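Local coordinates for protein UDP-glucose 4-epimerase (Brucella ovis, PDB 4WOK) that probably interconverts UDP-glucose and UDP-galactose by inverting the configuration at C4 of the sugar, using a bound NAD as cofactor, at residues Asn121-Ser126 / Val244-His249. The protein carries 2 engineered substitutions. Residues are numbered along the deposited sequence; the frame is centred on the assembly and turned at random.
Sequences NVIFSS and VLAVEH. With NAD (nicotinamide-adenine-dinucleotide), chain B.
Ile123 meets the helix 236-251 through both of its branches. The methyl of Ala246 points toward the strand and touches both branches at once. Its CB lies 3.6 Å from Ile123 CD1 and 3.7 Å from Ile123 CG2. The ethyl arm of Ile123 has CG1 beside the backbone N and anti to the carbonyl carbon (chi1 -50°). The bend at chi2, -58°, then brings CD1 to 3.6 Å from Ala246 O. This is van der Waals packing against the helix backbone. Val247 takes the other part of the arm. Its CG2 rests 3.8 Å from Ile123 CG1, and the two side chains cross at about a right angle.

The backbones come close here, with the CA atoms of Ile123 and Ala246 6.7 Å apart. This is consistent with the small side chain of Ala246. Strand 121-125 is an inner strand of the parallel sheet of the NAD-binding Rossmann fold, and helix 236-251 packs across one face of that sheet. Side chains alternate along the strand. Ile123 faces this helix, while Val122 and Phe124 touch helix 150-169. The same helix face also reaches the flanking strands: Ala246 touches Val174, and Val247 touches Ala79 and Ile81. All three residues of the contact are buried, in the apolar layer between sheet and helix.

Farther along, the strand runs into the cofactor pocket. Ser126 O lies 3.1 Å from NAD C6N on the nicotinamide ring. Ser125 OG is hydrogen-bonded to His243 NE2, one residue before the 244-249 segment, and to Tyr178 OH.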
loop_
_atom_site.group_PDB
_atom_site.type_symbol
_atom_site.label_atom_id
_atom_site.label_comp_id
_atom_site.label_asym_id
_atom_site.label_seq_id
_atom_site.Cartn_x
_atom_site.Cartn_y
_atom_site.Cartn_z
ATOM N N ASN A 121 -17.691 -1.202 8.977
ATOM C CA ASN A 121 -16.886 -0.268 8.202
ATOM C C ASN A 121 -15.568 -0.843 7.658
ATOM O O ASN A 121 -14.639 -1.067 8.423
ATOM C CB ASN A 121 -16.597 0.949 9.067
ATOM C CG ASN A 121 -17.875 1.690 9.454
ATOM O OD1 ASN A 121 -18.754 1.888 8.622
ATOM N ND2 ASN A 121 -17.984 2.083 10.718
ATOM N N VAL A 122 -15.477 -1.034 6.341
ATOM C CA VAL A 122 -14.278 -1.655 5.755
ATOM C C VAL A 122 -13.445 -0.671 4.952
ATOM O O VAL A 122 -13.930 -0.041 4.014
ATOM C CB VAL A 122 -14.649 -2.853 4.858
ATOM C CG1 VAL A 122 -13.401 -3.428 4.166
ATOM C CG2 VAL A 122 -15.347 -3.923 5.698
ATOM N N ILE A 123 -12.184 -0.535 5.344
ATOM C CA ILE A 123 -11.254 0.307 4.615
ATOM C C ILE A 123 -10.319 -0.625 3.852
ATOM O O ILE A 123 -9.549 -1.353 4.461
ATOM C CB ILE A 123 -10.448 1.225 5.547
ATOM C CG1 ILE A 123 -11.374 1.984 6.518
ATOM C CG2 ILE A 123 -9.541 2.153 4.731
ATOM C CD1 ILE A 123 -12.408 2.804 5.837
ATOM N N PHE A 124 -10.403 -0.600 2.529
ATOM C CA PHE A 124 -9.716 -1.567 1.667
ATOM C C PHE A 124 -8.494 -0.951 1.000
ATOM O O PHE A 124 -8.601 0.055 0.303
ATOM C CB PHE A 124 -10.659 -2.094 0.589
ATOM C CG PHE A 124 -9.997 -3.067 -0.358
ATOM C CD1 PHE A 124 -9.518 -4.285 0.103
ATOM C CD2 PHE A 124 -9.819 -2.747 -1.693
ATOM C CE1 PHE A 124 -8.878 -5.189 -0.775
ATOM C CE2 PHE A 124 -9.179 -3.639 -2.580
ATOM C CZ PHE A 124 -8.716 -4.860 -2.114
ATOM N N SER A 125 -7.326 -1.552 1.213
ATOM C CA SER A 125 -6.114 -1.050 0.583
ATOM C C SER A 125 -6.038 -1.632 -0.817
ATOM O O SER A 125 -5.764 -2.811 -0.999
ATOM C CB SER A 125 -4.865 -1.411 1.405
ATOM O OG SER A 125 -4.044 -0.258 1.617
ATOM N N SER A 126 -6.308 -0.795 -1.807
ATOM C CA SER A 126 -6.341 -1.231 -3.188
ATOM C C SER A 126 -5.062 -0.783 -3.875
ATOM O O SER A 126 -4.065 -0.529 -3.209
ATOM C CB SER A 126 -7.578 -0.673 -3.894
ATOM O OG SER A 126 -7.762 -1.281 -5.162
ATOM N N VAL A 244 -6.672 6.060 8.241
ATOM C CA VAL A 244 -7.391 6.432 9.457
ATOM C C VAL A 244 -8.428 7.521 9.141
ATOM O O VAL A 244 -9.539 7.508 9.690
ATOM C CB VAL A 244 -6.433 6.892 10.587
ATOM C CG1 VAL A 244 -7.214 7.353 11.802
ATOM C CG2 VAL A 244 -5.494 5.751 10.972
ATOM N N LEU A 245 -8.096 8.451 8.246
ATOM C CA LEU A 245 -9.106 9.426 7.827
ATOM C C LEU A 245 -10.316 8.699 7.223
ATOM O O LEU A 245 -11.456 9.096 7.423
ATOM C CB LEU A 245 -8.537 10.422 6.823
ATOM C CG LEU A 245 -7.640 11.534 7.361
ATOM C CD1 LEU A 245 -6.978 12.245 6.196
ATOM C CD2 LEU A 245 -8.431 12.538 8.216
ATOM N N ALA A 246 -10.056 7.618 6.495
ATOM C CA ALA A 246 -11.132 6.834 5.889
ATOM C C ALA A 246 -12.021 6.211 6.974
ATOM O O ALA A 246 -13.246 6.146 6.834
ATOM C CB ALA A 246 -10.546 5.755 4.962
ATOM N N VAL A 247 -11.402 5.770 8.066
ATOM C CA VAL A 247 -12.157 5.283 9.218
ATOM C C VAL A 247 -13.061 6.393 9.756
ATOM O O VAL A 247 -14.241 6.178 10.030
ATOM C CB VAL A 247 -11.227 4.782 10.351
ATOM C CG1 VAL A 247 -12.014 4.551 11.632
ATOM C CG2 VAL A 247 -10.467 3.494 9.931
ATOM N N GLU A 248 -12.503 7.588 9.903
ATOM C CA GLU A 248 -13.278 8.714 10.434
ATOM C C GLU A 248 -14.454 9.043 9.527
ATOM O O GLU A 248 -15.555 9.351 10.000
ATOM C CB GLU A 248 -12.394 9.957 10.609
ATOM C CG GLU A 248 -11.258 9.781 11.594
ATOM C CD GLU A 248 -11.756 9.544 13.006
ATOM O OE1 GLU A 248 -11.048 8.860 13.780
ATOM O OE2 GLU A 248 -12.852 10.052 13.342
ATOM N N HIS A 249 -14.199 8.990 8.225
ATOM C CA HIS A 249 -15.210 9.282 7.220
ATOM C C HIS A 249 -16.432 8.381 7.371
ATOM O O HIS A 249 -17.561 8.851 7.341
ATOM C CB HIS A 249 -14.615 9.129 5.820
ATOM C CG HIS A 249 -15.608 9.284 4.710
ATOM N ND1 HIS A 249 -15.985 10.513 4.207
ATOM C CD2 HIS A 249 -16.293 8.361 3.994
ATOM C CE1 HIS A 249 -16.861 10.339 3.235
ATOM N NE2 HIS A 249 -17.062 9.040 3.083
HETATM P PA NAD B . 3.232 -6.540 3.471
HETATM O O1A NAD B . 3.343 -7.922 2.856
HETATM O O2A NAD B . 4.292 -5.912 4.326
HETATM O O5B NAD B . 1.872 -6.662 4.538
HETATM C C5B NAD B . 1.000 -7.696 4.137
HETATM C C4B NAD B . 0.470 -8.289 5.469
HETATM O O4B NAD B . -0.647 -9.154 5.219
HETATM C C3B NAD B . 1.641 -9.133 5.985
HETATM O O3B NAD B . 1.810 -8.830 7.347
HETATM C C2B NAD B . 1.134 -10.580 5.765
HETATM O O2B NAD B . 1.630 -11.424 6.727
HETATM C C1B NAD B . -0.416 -10.382 5.938
HETATM N N9A NAD B . -1.194 -11.383 5.183
HETATM C C8A NAD B . -1.072 -11.767 3.829
HETATM N N7A NAD B . -1.974 -12.688 3.473
HETATM C C5A NAD B . -2.708 -12.915 4.645
HETATM C C6A NAD B . -3.788 -13.780 4.924
HETATM N N6A NAD B . -4.292 -14.604 3.945
HETATM N N1A NAD B . -4.330 -13.797 6.165
HETATM C C2A NAD B . -3.786 -12.965 7.111
HETATM N N3A NAD B . -2.745 -12.092 6.989
HETATM C C4A NAD B . -2.240 -12.102 5.716
HETATM O O3 NAD B . 2.712 -5.739 2.177
HETATM P PN NAD B . 2.440 -4.156 2.357
HETATM O O1N NAD B . 2.308 -3.582 3.738
HETATM O O2N NAD B . 3.197 -3.544 1.231
HETATM O O5D NAD B . 0.919 -3.822 1.608
HETATM C C5D NAD B . -0.108 -4.431 2.218
HETATM C C4D NAD B . -1.363 -3.926 1.505
HETATM O O4D NAD B . -1.023 -2.693 0.748
HETATM C C3D NAD B . -1.797 -4.957 0.444
HETATM O O3D NAD B . -3.183 -4.853 0.365
HETATM C C2D NAD B . -1.134 -4.389 -0.816
HETATM O O2D NAD B . -1.768 -4.708 -1.991
HETATM C C1D NAD B . -1.455 -2.898 -0.557
HETATM N N1N NAD B . -0.590 -2.042 -1.515
HETATM C C2N NAD B . 0.770 -1.942 -1.233
HETATM C C3N NAD B . 1.579 -1.161 -2.100
HETATM C C7N NAD B . 3.051 -1.047 -1.809
HETATM O O7N NAD B . 3.775 -0.348 -2.524
HETATM N N7N NAD B . 3.567 -1.738 -0.730
HETATM C C4N NAD B . 0.994 -0.533 -3.202
HETATM C C5N NAD B . -0.371 -0.658 -3.456
HETATM C C6N NAD B . -1.169 -1.428 -2.597
#